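Local coordinates for protein-tyrosine-phosphatase (Shewanella sp., PDB 2Z72) that probably hydrolyses phosphotyrosine in proteins, using a two-zinc centre of the calcineurin-like phosphoesterase type, and is active at low temperature, at residues His120-Val125 / Lys179-Asp184; Gln134-Arg137 / Met142-Leu145; Asn195-Ile198 / Val203-Met206; Asn225-Ala230 / Asp242-Phe247; Arg322-Leu327 / Arg332-Glu337. All blocks are in the same frame, centred on the assembly; numbering follows the deposited sequence.

Interaction 2 is nested inside the loop closed by interaction 1, and both use helix 122-138. Their centres are about 19 Å apart. Interactions 3, 4 and 5 follow in series. Interactions 2 and 5 reach the same mixed sheet; the hairpin of interaction 3 belongs to the other. The two sheets meet where His144 CG of interaction 2 packs at 3.5 Å on Ile198 CD1 of interaction 3. Interactions 3 and 4, with centres about 15 Å apart, are probably joined by hydrogen bonds. Interactions 1 to 4 belong to the phosphoesterase region, with side chains of 1 and 3 about 12 and 11 Å from zinc. Interaction 5, near the C-terminus, comes within about 6 Å of interaction 3 (nearest atoms).

Interaction 1 of 5, residues His120-Val125 / Lys179-Asp184; sequences HQVNEV and KLYSAD. Unlike the reference sequence in segment 179-184: Ser182 (reference Gly).
The Tyr181 ring has Asn123 OD1 at its edge, close to the ring plane. The Asn123 amide is turned only 27° from that plane, so the two flat groups are nearly coplanar. Phe116 and Tyr177 each pack with the Tyr181 ring in an edge-to-face manner. The link across the contact is one hydrogen bond, in which Tyr181 OH donates to Asn123 OD1 over 2.7 Å. The C=O...donor angle is 113°, and the hydroxyl is tilted somewhat out of the carbonyl plane. Tyr181 brings its hydroxyl there with CG anti to the carbonyl carbon (chi1 -60°). Val122 CG1 lies beside the same hydroxyl, 4.4 Å from Tyr181 OH. The other end of the amide is also held, because Asn123 ND2 is hydrogen-bonded to Asp9 on strand 8-14. A leucine in place of Asn123 would probably leave the buried Tyr181 hydroxyl without its acceptor and Asp9 without this donor. Asn123 sits in the first turn of helix 122-138, two residues after the N-cap Gln121. Tyr181 comes from the loop before helix 186-192, and its carbonyl accepts from Arg192. The contact therefore ties a helix start to a distant loop in buried surroundings. With OD1 accepting and ND2 donating, the amide orientation is fixed from both ends, and the tyrosine proton is directed to one oxygen.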
# COMPACT_ATOMS: atom_id res chain seq x y z
N HIS A 120 9.62 -10.69 -5.60
CA HIS A 120 11.05 -10.66 -5.40
C HIS A 120 11.69 -9.30 -5.34
O HIS A 120 12.91 -9.22 -5.20
CB HIS A 120 11.75 -11.49 -6.51
CG HIS A 120 11.58 -10.93 -7.87
ND1 HIS A 120 10.39 -10.77 -8.56
CD2 HIS A 120 12.52 -10.39 -8.66
CE1 HIS A 120 10.60 -10.19 -9.75
NE2 HIS A 120 11.89 -9.94 -9.81
N GLN A 121 10.89 -8.23 -5.44
CA GLN A 121 11.39 -6.87 -5.46
C GLN A 121 10.69 -6.03 -4.41
O GLN A 121 10.36 -4.84 -4.61
CB GLN A 121 11.22 -6.19 -6.83
CG GLN A 121 11.79 -6.97 -8.02
CD GLN A 121 11.56 -6.22 -9.33
OE1 GLN A 121 10.44 -6.18 -9.82
NE2 GLN A 121 12.62 -5.60 -9.81
N VAL A 122 10.52 -6.61 -3.21
CA VAL A 122 9.78 -5.89 -2.14
C VAL A 122 10.45 -4.63 -1.75
O VAL A 122 9.80 -3.58 -1.60
CB VAL A 122 9.51 -6.84 -0.97
CG1 VAL A 122 8.91 -6.08 0.21
CG2 VAL A 122 8.62 -8.01 -1.36
N ASN A 123 11.76 -4.62 -1.45
CA ASN A 123 12.40 -3.41 -1.03
C ASN A 123 12.47 -2.37 -2.11
O ASN A 123 12.44 -1.15 -1.79
CB ASN A 123 13.77 -3.70 -0.42
CG ASN A 123 13.63 -4.38 0.92
OD1 ASN A 123 12.92 -3.89 1.80
ND2 ASN A 123 14.30 -5.53 1.12
N GLU A 124 12.59 -2.74 -3.36
CA GLU A 124 12.52 -1.80 -4.47
C GLU A 124 11.17 -1.08 -4.42
O GLU A 124 11.13 0.13 -4.59
CB GLU A 124 12.72 -2.50 -5.80
CG GLU A 124 14.13 -3.06 -6.01
CD GLU A 124 14.52 -4.28 -5.24
OE1 GLU A 124 13.70 -4.99 -4.63
OE2 GLU A 124 15.78 -4.53 -5.22
N VAL A 125 10.08 -1.81 -4.26
CA VAL A 125 8.78 -1.17 -4.15
C VAL A 125 8.70 -0.27 -2.97
O VAL A 125 8.22 0.89 -3.06
CB VAL A 125 7.63 -2.20 -4.15
CG1 VAL A 125 6.30 -1.44 -4.05
CG2 VAL A 125 7.64 -3.05 -5.40
N LYS A 179 11.26 -8.54 12.00
CA LYS A 179 12.18 -7.60 12.68
C LYS A 179 13.02 -6.83 11.70
O LYS A 179 13.75 -5.89 12.06
CB LYS A 179 12.97 -8.36 13.71
CG LYS A 179 12.14 -8.86 14.84
CD LYS A 179 11.58 -7.72 15.67
CE LYS A 179 10.93 -8.32 16.94
NZ LYS A 179 9.96 -7.34 17.51
N LEU A 180 12.99 -7.13 10.41
CA LEU A 180 13.57 -6.28 9.40
C LEU A 180 12.68 -5.10 9.08
O LEU A 180 13.12 -4.19 8.38
CB LEU A 180 13.88 -7.09 8.14
CG LEU A 180 14.92 -8.20 8.28
CD1 LEU A 180 15.09 -8.96 6.97
CD2 LEU A 180 16.26 -7.61 8.70
N TYR A 181 11.49 -5.09 9.63
CA TYR A 181 10.48 -4.02 9.42
C TYR A 181 9.85 -3.58 10.72
O TYR A 181 8.71 -3.10 10.75
CB TYR A 181 9.38 -4.48 8.41
CG TYR A 181 10.03 -4.83 7.07
CD1 TYR A 181 10.40 -3.81 6.20
CD2 TYR A 181 10.33 -6.11 6.69
CE1 TYR A 181 11.03 -4.08 4.99
CE2 TYR A 181 10.94 -6.41 5.52
CZ TYR A 181 11.29 -5.40 4.65
OH TYR A 181 11.89 -5.70 3.46
N SER A 182 10.58 -3.76 11.82
CA SER A 182 10.08 -3.40 13.16
C SER A 182 10.11 -1.90 13.38
O SER A 182 10.54 -1.10 12.53
CB SER A 182 10.92 -4.17 14.17
OG SER A 182 12.25 -3.66 14.11
N ALA A 183 9.65 -1.50 14.57
CA ALA A 183 9.60 -0.08 14.90
C ALA A 183 10.93 0.61 15.01
O ALA A 183 11.01 1.85 15.09
CB ALA A 183 8.82 0.09 16.19
N ASP A 184 12.03 -0.13 15.05
CA ASP A 184 13.36 0.41 15.07
C ASP A 184 13.88 0.75 13.66
O ASP A 184 14.95 1.33 13.54
CB ASP A 184 14.39 -0.58 15.69
CG ASP A 184 14.38 -1.92 15.01
OD1 ASP A 184 15.45 -2.45 14.65
OD2 ASP A 184 13.29 -2.53 14.83

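Interaction 2 of 5, residues Gln134-Arg137 / Met142-Leu145; sequences QQAR and MVHL
The backbone of Met142, on which Ala136 packs, is hydrogen-bonded to Gly107 and Met109 beside it in the sheet. Those bonds fix the strand that the helix covers, while the helix and strand segments themselves share no hydrogen bond. Their contact is made by one methyl. Ala136 CB points toward the strand and lies 3.8 Å from Met142 C. The same Ala136 CB is equally near the amide atom Met142 N, also at 3.8 Å. It rests on the peptide backbone and not on the methionine side chain, which leads away to His108 and Met63. The second touch is methyl to methyl, with Ala136 CB 3.9 Å from Val143 CG2. Val143 has CG1 anti to its backbone nitrogen (chi1 170°), which sets CG2 beside that nitrogen and on the side of the helix. The small alanine lets the backbones come close, and Ala136 CA is 4.9 Å from Met142 CA. Trp102 adds to the cover of Ala136. Arg137, one residue on, forms a salt bridge with Glu58. On the strand, His144 is hydrogen-bonded to His108. Helix 122-138 here joins the parallel neighbours 108-111 and 142-145 as a beta-alpha-beta crossover. Such units build the calcineurin-like phosphoesterase fold, and the zinc ligands Asp114 and Asn149 follow shortly after the two strands.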
# COMPACT_ATOMS: atom_id res chain seq x y z
N GLN A 134 7.35 11.42 -0.50
CA GLN A 134 7.99 12.69 -0.32
C GLN A 134 7.83 13.58 -1.55
O GLN A 134 7.52 14.78 -1.41
CB GLN A 134 9.47 12.52 0.05
CG GLN A 134 10.14 13.87 0.27
CD GLN A 134 9.61 14.63 1.49
OE1 GLN A 134 9.87 14.28 2.62
NE2 GLN A 134 8.84 15.68 1.33
N GLN A 135 8.04 13.04 -2.74
CA GLN A 135 7.93 13.84 -3.93
C GLN A 135 6.50 14.39 -4.15
O GLN A 135 6.36 15.53 -4.58
CB GLN A 135 8.35 13.02 -5.16
CG GLN A 135 9.85 12.69 -5.16
CD GLN A 135 10.22 11.80 -6.33
OE1 GLN A 135 9.35 11.14 -6.92
NE2 GLN A 135 11.50 11.78 -6.68
N ALA A 136 5.51 13.55 -3.86
CA ALA A 136 4.12 13.98 -4.02
C ALA A 136 3.87 15.17 -3.06
O ALA A 136 3.31 16.18 -3.46
CB ALA A 136 3.18 12.86 -3.78
N ARG A 137 4.30 15.03 -1.82
CA ARG A 137 4.13 16.11 -0.86
C ARG A 137 4.79 17.37 -1.34
O ARG A 137 4.22 18.46 -1.25
CB ARG A 137 4.65 15.66 0.53
CG ARG A 137 4.39 16.66 1.62
CD ARG A 137 4.66 16.11 3.00
NE ARG A 137 4.64 17.14 4.02
CZ ARG A 137 4.50 16.89 5.31
NH1 ARG A 137 4.32 15.66 5.77
NH2 ARG A 137 4.51 17.87 6.21
N MET A 142 -0.32 14.02 -2.85
CA MET A 142 -0.17 13.08 -1.77
C MET A 142 -0.11 11.66 -2.29
O MET A 142 -0.85 11.32 -3.23
CB MET A 142 -1.33 13.09 -0.76
CG MET A 142 -1.45 14.34 0.08
SD MET A 142 -2.70 14.22 1.37
CE MET A 142 -1.73 13.36 2.64
N VAL A 143 0.70 10.82 -1.62
CA VAL A 143 0.54 9.39 -1.71
C VAL A 143 -0.07 8.91 -0.40
O VAL A 143 0.44 9.19 0.69
CB VAL A 143 1.92 8.69 -1.89
CG1 VAL A 143 1.79 7.19 -1.75
CG2 VAL A 143 2.55 9.09 -3.21
N HIS A 144 -1.16 8.19 -0.52
CA HIS A 144 -1.81 7.48 0.55
C HIS A 144 -1.45 6.01 0.39
O HIS A 144 -2.02 5.30 -0.42
CB HIS A 144 -3.33 7.60 0.50
CG HIS A 144 -3.80 9.01 0.48
ND1 HIS A 144 -4.02 9.76 1.63
CD2 HIS A 144 -4.11 9.81 -0.58
CE1 HIS A 144 -4.45 10.91 1.22
NE2 HIS A 144 -4.50 11.02 -0.11
N LEU A 145 -0.45 5.55 1.19
CA LEU A 145 -0.16 4.13 1.21
C LEU A 145 -0.98 3.53 2.33
O LEU A 145 -0.76 3.88 3.50
CB LEU A 145 1.30 3.87 1.50
CG LEU A 145 1.68 2.39 1.67
CD1 LEU A 145 1.26 1.54 0.46
CD2 LEU A 145 3.16 2.27 1.93

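Interaction 3 of 5, residues Asn195-Ile198 / Val203-Met206; sequences NTII and VLYM
Ile198 and Tyr205 form an antiparallel hydrogen-bonded pair. Ile198 N donates to Tyr205 O over 3.0 Å, and Tyr205 N donates to Ile198 O over 2.8 Å. The second is met nearly along the C=O axis, with an N-H...acceptor angle of 160°. Each carbonyl also takes a CA-H...O contact: Leu204 CA is 3.5 Å from Ile198 O, and Ile197 CA is 3.5 Å from Tyr205 O. Ile198 O lies at the edge of the Tyr205 ring as well. Side chains close round this core on both faces of the sheet. Ile198 CG1 packs 3.9 Å from Tyr205 CB on one face. On the other, Ile197 CG1 is 4.0 Å from Met206 CB. Leu204, on strand 203-206, turns its end back toward the partner strand. Its CG stands anti to the backbone nitrogen (chi1 -158°), which brings Leu204 CD1 to 3.5 Å from Ile198 O, with Ile197 CG2 a little farther off. Further out, Asn225 on helix 221-231 holds Thr196 N and Ile197 O by hydrogen bonds, and Arg229 holds the Asn195 amide. Strand 281-284 is bonded to the opposite side of 203-206, through Leu204 and Met206. The hairpin is thus fixed from a helix and from a strand, and it leads into the zinc ligand His207. All these groups are buried, so the paired backbone bonds satisfy polar atoms that would otherwise lie among aliphatic side chains.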
# COMPACT_ATOMS: atom_id res chain seq x y z
N ASN A 195 -2.47 5.02 7.42
CA ASN A 195 -3.88 4.68 7.56
C ASN A 195 -4.15 3.33 6.92
O ASN A 195 -3.37 2.78 6.14
CB ASN A 195 -4.75 5.76 6.93
CG ASN A 195 -4.69 7.06 7.70
OD1 ASN A 195 -4.89 7.04 8.92
ND2 ASN A 195 -4.38 8.16 7.06
N THR A 196 -5.35 2.83 7.23
CA THR A 196 -5.89 1.58 6.70
C THR A 196 -7.13 1.83 5.86
O THR A 196 -7.36 1.17 4.86
CB THR A 196 -6.09 0.59 7.85
OG1 THR A 196 -4.86 0.45 8.57
CG2 THR A 196 -6.48 -0.80 7.38
N ILE A 197 -7.99 2.80 6.27
CA ILE A 197 -9.18 3.14 5.56
C ILE A 197 -9.19 4.65 5.37
O ILE A 197 -9.01 5.38 6.35
CB ILE A 197 -10.45 2.72 6.34
CG1 ILE A 197 -10.45 1.26 6.72
CG2 ILE A 197 -11.72 3.04 5.53
CD1 ILE A 197 -11.22 0.92 7.97
N ILE A 198 -9.46 5.14 4.16
CA ILE A 198 -9.57 6.59 3.95
C ILE A 198 -10.77 6.90 3.07
O ILE A 198 -11.31 6.06 2.35
CB ILE A 198 -8.28 7.21 3.38
CG1 ILE A 198 -8.00 6.76 1.94
CG2 ILE A 198 -7.12 6.96 4.30
CD1 ILE A 198 -6.90 7.55 1.26
N VAL A 203 -15.61 8.88 -2.25
CA VAL A 203 -15.09 7.53 -2.46
C VAL A 203 -14.39 7.05 -1.19
O VAL A 203 -13.61 7.79 -0.58
CB VAL A 203 -14.12 7.50 -3.65
CG1 VAL A 203 -13.64 6.09 -3.91
CG2 VAL A 203 -14.75 8.11 -4.89
N LEU A 204 -14.67 5.82 -0.81
CA LEU A 204 -14.00 5.14 0.32
C LEU A 204 -12.99 4.15 -0.22
O LEU A 204 -13.31 3.44 -1.18
CB LEU A 204 -15.04 4.44 1.19
CG LEU A 204 -14.65 4.12 2.65
CD1 LEU A 204 -14.56 5.39 3.47
CD2 LEU A 204 -15.69 3.18 3.25
N TYR A 205 -11.82 4.07 0.40
CA TYR A 205 -10.70 3.23 -0.06
C TYR A 205 -10.22 2.38 1.11
O TYR A 205 -9.92 2.88 2.19
CB TYR A 205 -9.54 4.09 -0.49
CG TYR A 205 -9.79 5.02 -1.64
CD1 TYR A 205 -10.40 6.24 -1.45
CD2 TYR A 205 -9.41 4.67 -2.93
CE1 TYR A 205 -10.64 7.12 -2.49
CE2 TYR A 205 -9.67 5.52 -3.98
CZ TYR A 205 -10.28 6.78 -3.78
OH TYR A 205 -10.52 7.57 -4.86
N MET A 206 -10.04 1.08 0.87
CA MET A 206 -9.38 0.19 1.80
C MET A 206 -9.00 -1.09 1.05
O MET A 206 -9.38 -1.33 -0.08
CB MET A 206 -10.28 -0.08 3.00
CG MET A 206 -11.43 -1.06 2.90
SD MET A 206 -12.72 -0.65 1.70
CE MET A 206 -13.15 1.00 2.30

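Interaction 4 of 5, residues Asn225-Ala230 / Asp242-Phe247; sequences NALYRA and DDLLNF
Leu227 leaves its helix toward Leu244 and Leu245 of the facing one. Its first atom out, Leu227 CB, meets a methyl, Leu245 CD2, at 4.2 Å. The chain then runs on with CG anti to the carbonyl carbon (chi1 -77°), and this carries CD1 over to Leu244. At the tip, Leu227 CD1 is 3.5 Å from Leu244 CD2, tighter than the usual carbon contact. Leu227 CD1 also touches the branch point, Leu244 CG, at 4.1 Å. The Leu227 and Leu244 side chains cross at about a right angle and meet methyl to methyl. The end of Leu245 comes nearer than its base; its CD2 meets the base of Leu227, while Leu244 meets the CD1 methyl. The nearest CA atoms, those of Leu227 and Leu245, are 7.6 Å apart, and side chains alone make the contact. Asp242 sets the start of the second helix. Its OD2 accepts from Leu245 N over 3.0 Å, at an N-H...acceptor angle of 170° and through the anti lone pair. A weak bond from Leu244 N reaches the same oxygen. The helix end would probably favour the charged carboxylate. Nearby, Tyr228 OH is hydrogen-bonded to Leu248 O, and Asp243 forms a salt bridge with Arg217. Asp242 breaks the helix 236-241 and caps the next, 243-249. The whole is apolar helix-to-helix packing of leucines beside an aspartate N-cap.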
# COMPACT_ATOMS: atom_id res chain seq x y z
N ASN A 225 -8.47 3.46 12.33
CA ASN A 225 -7.10 3.74 11.89
C ASN A 225 -6.16 3.86 13.08
O ASN A 225 -5.00 3.42 13.00
CB ASN A 225 -7.05 5.00 11.01
CG ASN A 225 -7.58 4.75 9.65
OD1 ASN A 225 -7.33 3.69 9.03
ND2 ASN A 225 -8.36 5.67 9.08
N ALA A 226 -6.60 4.46 14.18
CA ALA A 226 -5.78 4.55 15.35
C ALA A 226 -5.55 3.19 15.99
O ALA A 226 -4.43 2.88 16.45
CB ALA A 226 -6.46 5.52 16.37
N LEU A 227 -6.59 2.36 16.07
CA LEU A 227 -6.38 1.01 16.63
C LEU A 227 -5.45 0.18 15.77
O LEU A 227 -4.65 -0.61 16.34
CB LEU A 227 -7.75 0.33 16.76
CG LEU A 227 -8.61 0.78 17.92
CD1 LEU A 227 -10.00 0.16 17.82
CD2 LEU A 227 -7.97 0.37 19.24
N TYR A 228 -5.53 0.34 14.46
CA TYR A 228 -4.62 -0.40 13.59
C TYR A 228 -3.17 0.03 13.86
O TYR A 228 -2.28 -0.84 13.96
CB TYR A 228 -4.97 -0.15 12.16
CG TYR A 228 -6.12 -0.95 11.59
CD1 TYR A 228 -7.23 -0.39 10.97
CD2 TYR A 228 -6.07 -2.34 11.60
CE1 TYR A 228 -8.23 -1.11 10.47
CE2 TYR A 228 -7.07 -3.11 11.04
CZ TYR A 228 -8.16 -2.49 10.47
OH TYR A 228 -9.18 -3.21 9.87
N ARG A 229 -2.90 1.32 14.00
CA ARG A 229 -1.55 1.74 14.27
C ARG A 229 -1.08 1.24 15.63
O ARG A 229 0.09 0.87 15.79
CB ARG A 229 -1.45 3.27 14.21
CG ARG A 229 -1.39 3.83 12.79
CD ARG A 229 -1.15 5.30 12.74
NE ARG A 229 -2.35 6.09 13.08
CZ ARG A 229 -3.27 6.43 12.21
NH1 ARG A 229 -3.20 6.11 10.97
NH2 ARG A 229 -4.32 7.15 12.61
N ALA A 230 -1.94 1.27 16.63
CA ALA A 230 -1.56 0.92 17.99
C ALA A 230 -1.38 -0.55 18.21
O ALA A 230 -0.73 -0.94 19.20
CB ALA A 230 -2.60 1.49 18.99
N ASP A 242 -9.35 -9.67 21.90
CA ASP A 242 -10.12 -8.39 21.94
C ASP A 242 -11.17 -8.44 20.83
O ASP A 242 -10.80 -8.56 19.66
CB ASP A 242 -9.16 -7.19 21.84
CG ASP A 242 -9.91 -5.88 22.00
OD1 ASP A 242 -9.95 -5.33 23.09
OD2 ASP A 242 -10.53 -5.42 21.03
N ASP A 243 -12.46 -8.38 21.16
CA ASP A 243 -13.49 -8.53 20.14
C ASP A 243 -13.32 -7.58 19.00
O ASP A 243 -13.48 -7.94 17.83
CB ASP A 243 -14.77 -8.29 20.95
CG ASP A 243 -16.07 -8.20 20.21
OD1 ASP A 243 -16.16 -8.99 19.23
OD2 ASP A 243 -16.95 -7.40 20.56
N LEU A 244 -12.98 -6.33 19.34
CA LEU A 244 -12.91 -5.33 18.28
C LEU A 244 -11.66 -5.49 17.44
O LEU A 244 -11.74 -5.40 16.19
CB LEU A 244 -12.97 -3.95 18.91
CG LEU A 244 -12.82 -2.77 17.96
CD1 LEU A 244 -13.83 -2.81 16.85
CD2 LEU A 244 -12.98 -1.44 18.71
N LEU A 245 -10.52 -5.74 18.08
CA LEU A 245 -9.31 -5.99 17.32
C LEU A 245 -9.46 -7.23 16.45
O LEU A 245 -8.94 -7.27 15.33
CB LEU A 245 -8.08 -6.09 18.24
CG LEU A 245 -7.71 -4.83 18.98
CD1 LEU A 245 -6.50 -5.08 19.88
CD2 LEU A 245 -7.50 -3.64 18.05
N ASN A 246 -10.13 -8.24 16.97
CA ASN A 246 -10.34 -9.48 16.22
C ASN A 246 -11.08 -9.20 14.92
O ASN A 246 -10.72 -9.62 13.83
CB ASN A 246 -11.05 -10.46 17.13
CG ASN A 246 -11.20 -11.83 16.51
OD1 ASN A 246 -11.54 -11.93 15.32
ND2 ASN A 246 -10.96 -12.89 17.26
N PHE A 247 -12.15 -8.41 15.04
CA PHE A 247 -12.87 -7.93 13.83
C PHE A 247 -11.95 -7.22 12.87
O PHE A 247 -11.88 -7.51 11.70
CB PHE A 247 -14.01 -6.97 14.21
CG PHE A 247 -14.60 -6.33 12.99
CD1 PHE A 247 -14.55 -4.95 12.82
CD2 PHE A 247 -15.16 -7.08 11.98
CE1 PHE A 247 -15.04 -4.36 11.69
CE2 PHE A 247 -15.68 -6.51 10.85
CZ PHE A 247 -15.61 -5.15 10.68

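Interaction 5 of 5, residues Arg322-Leu327 / Arg332-Glu337; sequences RLIRGL and RETLQE
A classic beta bulge marks this antiparallel hairpin, with Leu335 and Gln336 both opposite Leu323. Leu323 O is gripped twice: Leu335 N donates to it over 2.8 Å and Gln336 N over 3.3 Å. Leu323 N in turn donates to Gln336 O at 2.9 Å. Beyond the bulge, Arg325 and Glu333 form a hydrogen-bonded pair through their backbones. Leu323 CD1 packs alongside Gln336 CB at 3.8 Å. The hairpin continues the sheet from strand 315-319, and the chain turns a corner at Leu335. On the face with Ile324 and Thr334, Arg322 and Glu337 run side by side. Arg322 NE donates to Glu337 OE2 over 2.8 Å in a salt bridge, with the oxygen in the guanidinium plane at its edge. Glu337 CG sits between its backbone nitrogen and carbonyl carbon (chi1 53°), which turns the carboxylate to this partner. A methionine in place of Arg322 would probably leave the Glu337 carboxylate without its charged mate. On the other face, Arg325 NH1 and Glu333 OE2 make a long salt bridge at 3.8 Å. A water also links Arg325 NH1 to Glu333 OE1, while Arg325 NH2 forms its own salt bridge with Glu314.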
# COMPACT_ATOMS: atom_id res chain seq x y z
N ARG A 322 -15.45 11.37 -13.71
CA ARG A 322 -15.30 10.15 -14.46
C ARG A 322 -14.53 9.12 -13.61
O ARG A 322 -13.68 9.52 -12.79
CB ARG A 322 -14.57 10.32 -15.77
CG ARG A 322 -15.31 11.25 -16.72
CD ARG A 322 -14.68 11.07 -18.12
NE ARG A 322 -15.26 11.95 -19.08
CZ ARG A 322 -14.89 13.21 -19.26
NH1 ARG A 322 -13.94 13.78 -18.51
NH2 ARG A 322 -15.53 13.90 -20.20
N LEU A 323 -14.80 7.88 -13.93
CA LEU A 323 -13.98 6.76 -13.47
C LEU A 323 -13.33 6.17 -14.70
O LEU A 323 -14.05 5.75 -15.61
CB LEU A 323 -14.80 5.69 -12.76
CG LEU A 323 -15.58 6.14 -11.55
CD1 LEU A 323 -16.56 5.05 -11.13
CD2 LEU A 323 -14.62 6.50 -10.46
N ILE A 324 -12.00 6.14 -14.74
CA ILE A 324 -11.25 5.75 -15.92
C ILE A 324 -10.32 4.60 -15.60
O ILE A 324 -9.56 4.67 -14.61
CB ILE A 324 -10.48 6.93 -16.49
CG1 ILE A 324 -11.49 8.04 -16.91
CG2 ILE A 324 -9.53 6.49 -17.61
CD1 ILE A 324 -10.94 9.41 -17.08
N ARG A 325 -10.35 3.57 -16.40
CA ARG A 325 -9.41 2.46 -16.37
C ARG A 325 -8.16 2.86 -17.16
O ARG A 325 -8.25 3.18 -18.34
CB ARG A 325 -10.08 1.24 -16.98
CG ARG A 325 -9.19 0.02 -17.20
CD ARG A 325 -10.05 -1.07 -17.84
NE ARG A 325 -9.23 -2.16 -18.29
CZ ARG A 325 -9.30 -2.91 -19.37
NH1 ARG A 325 -10.28 -2.69 -20.26
NH2 ARG A 325 -8.40 -3.84 -19.50
N GLY A 326 -7.01 2.81 -16.51
CA GLY A 326 -5.72 3.07 -17.13
C GLY A 326 -5.01 1.75 -17.34
O GLY A 326 -4.60 1.06 -16.40
N LEU A 327 -4.89 1.39 -18.62
CA LEU A 327 -4.32 0.11 -18.99
C LEU A 327 -2.78 0.14 -18.95
O LEU A 327 -2.13 1.20 -19.05
CB LEU A 327 -4.82 -0.28 -20.40
CG LEU A 327 -6.28 -0.74 -20.51
CD1 LEU A 327 -7.21 0.43 -20.64
CD2 LEU A 327 -6.44 -1.66 -21.70
N ARG A 332 -6.50 4.23 -22.12
CA ARG A 332 -7.51 4.51 -21.13
C ARG A 332 -8.86 4.06 -21.64
O ARG A 332 -9.12 4.25 -22.85
CB ARG A 332 -7.69 6.01 -20.91
CG ARG A 332 -6.38 6.73 -21.02
CD ARG A 332 -5.78 6.29 -19.53
NE ARG A 332 -6.05 7.83 -18.96
CZ ARG A 332 -5.19 8.74 -19.39
NH1 ARG A 332 -5.28 10.03 -19.02
NH2 ARG A 332 -4.13 8.50 -20.21
N GLU A 333 -9.76 3.62 -20.78
CA GLU A 333 -11.15 3.29 -21.07
C GLU A 333 -12.02 3.83 -19.97
O GLU A 333 -11.78 3.57 -18.80
CB GLU A 333 -11.29 1.77 -21.17
CG GLU A 333 -10.50 1.32 -22.39
CD GLU A 333 -10.76 -0.03 -22.96
OE1 GLU A 333 -9.77 -0.56 -23.54
OE2 GLU A 333 -11.93 -0.47 -22.85
N THR A 334 -13.07 4.51 -20.33
CA THR A 334 -13.95 5.08 -19.31
C THR A 334 -14.87 3.99 -18.75
O THR A 334 -15.50 3.35 -19.58
CB THR A 334 -14.76 6.26 -19.89
OG1 THR A 334 -13.76 7.24 -20.26
CG2 THR A 334 -15.62 6.92 -18.86
N LEU A 335 -14.96 3.89 -17.43
CA LEU A 335 -15.90 2.98 -16.80
C LEU A 335 -17.22 3.63 -16.53
O LEU A 335 -18.29 3.04 -16.65
CB LEU A 335 -15.37 2.40 -15.48
CG LEU A 335 -14.01 1.69 -15.56
CD1 LEU A 335 -13.56 1.21 -14.22
CD2 LEU A 335 -14.09 0.52 -16.53
N GLN A 336 -17.18 4.90 -16.10
CA GLN A 336 -18.36 5.67 -15.72
C GLN A 336 -18.09 7.12 -16.09
O GLN A 336 -17.03 7.66 -15.79
CB GLN A 336 -18.73 5.54 -14.23
CG GLN A 336 -20.14 6.01 -13.87
CD GLN A 336 -20.43 5.92 -12.40
OE1 GLN A 336 -19.95 6.77 -11.63
NE2 GLN A 336 -21.22 4.96 -11.94
N GLU A 337 -19.10 7.78 -16.67
CA GLU A 337 -18.97 9.24 -16.83
C GLU A 337 -20.24 9.89 -16.43
O GLU A 337 -21.37 9.46 -16.76
CB GLU A 337 -18.50 9.58 -18.18
CG GLU A 337 -19.19 9.09 -19.43
CD GLU A 337 -18.23 9.66 -20.52
OE1 GLU A 337 -18.23 9.16 -21.66
OE2 GLU A 337 -17.48 10.61 -20.16
O HOH W 1 -9.48 -3.55 -23.00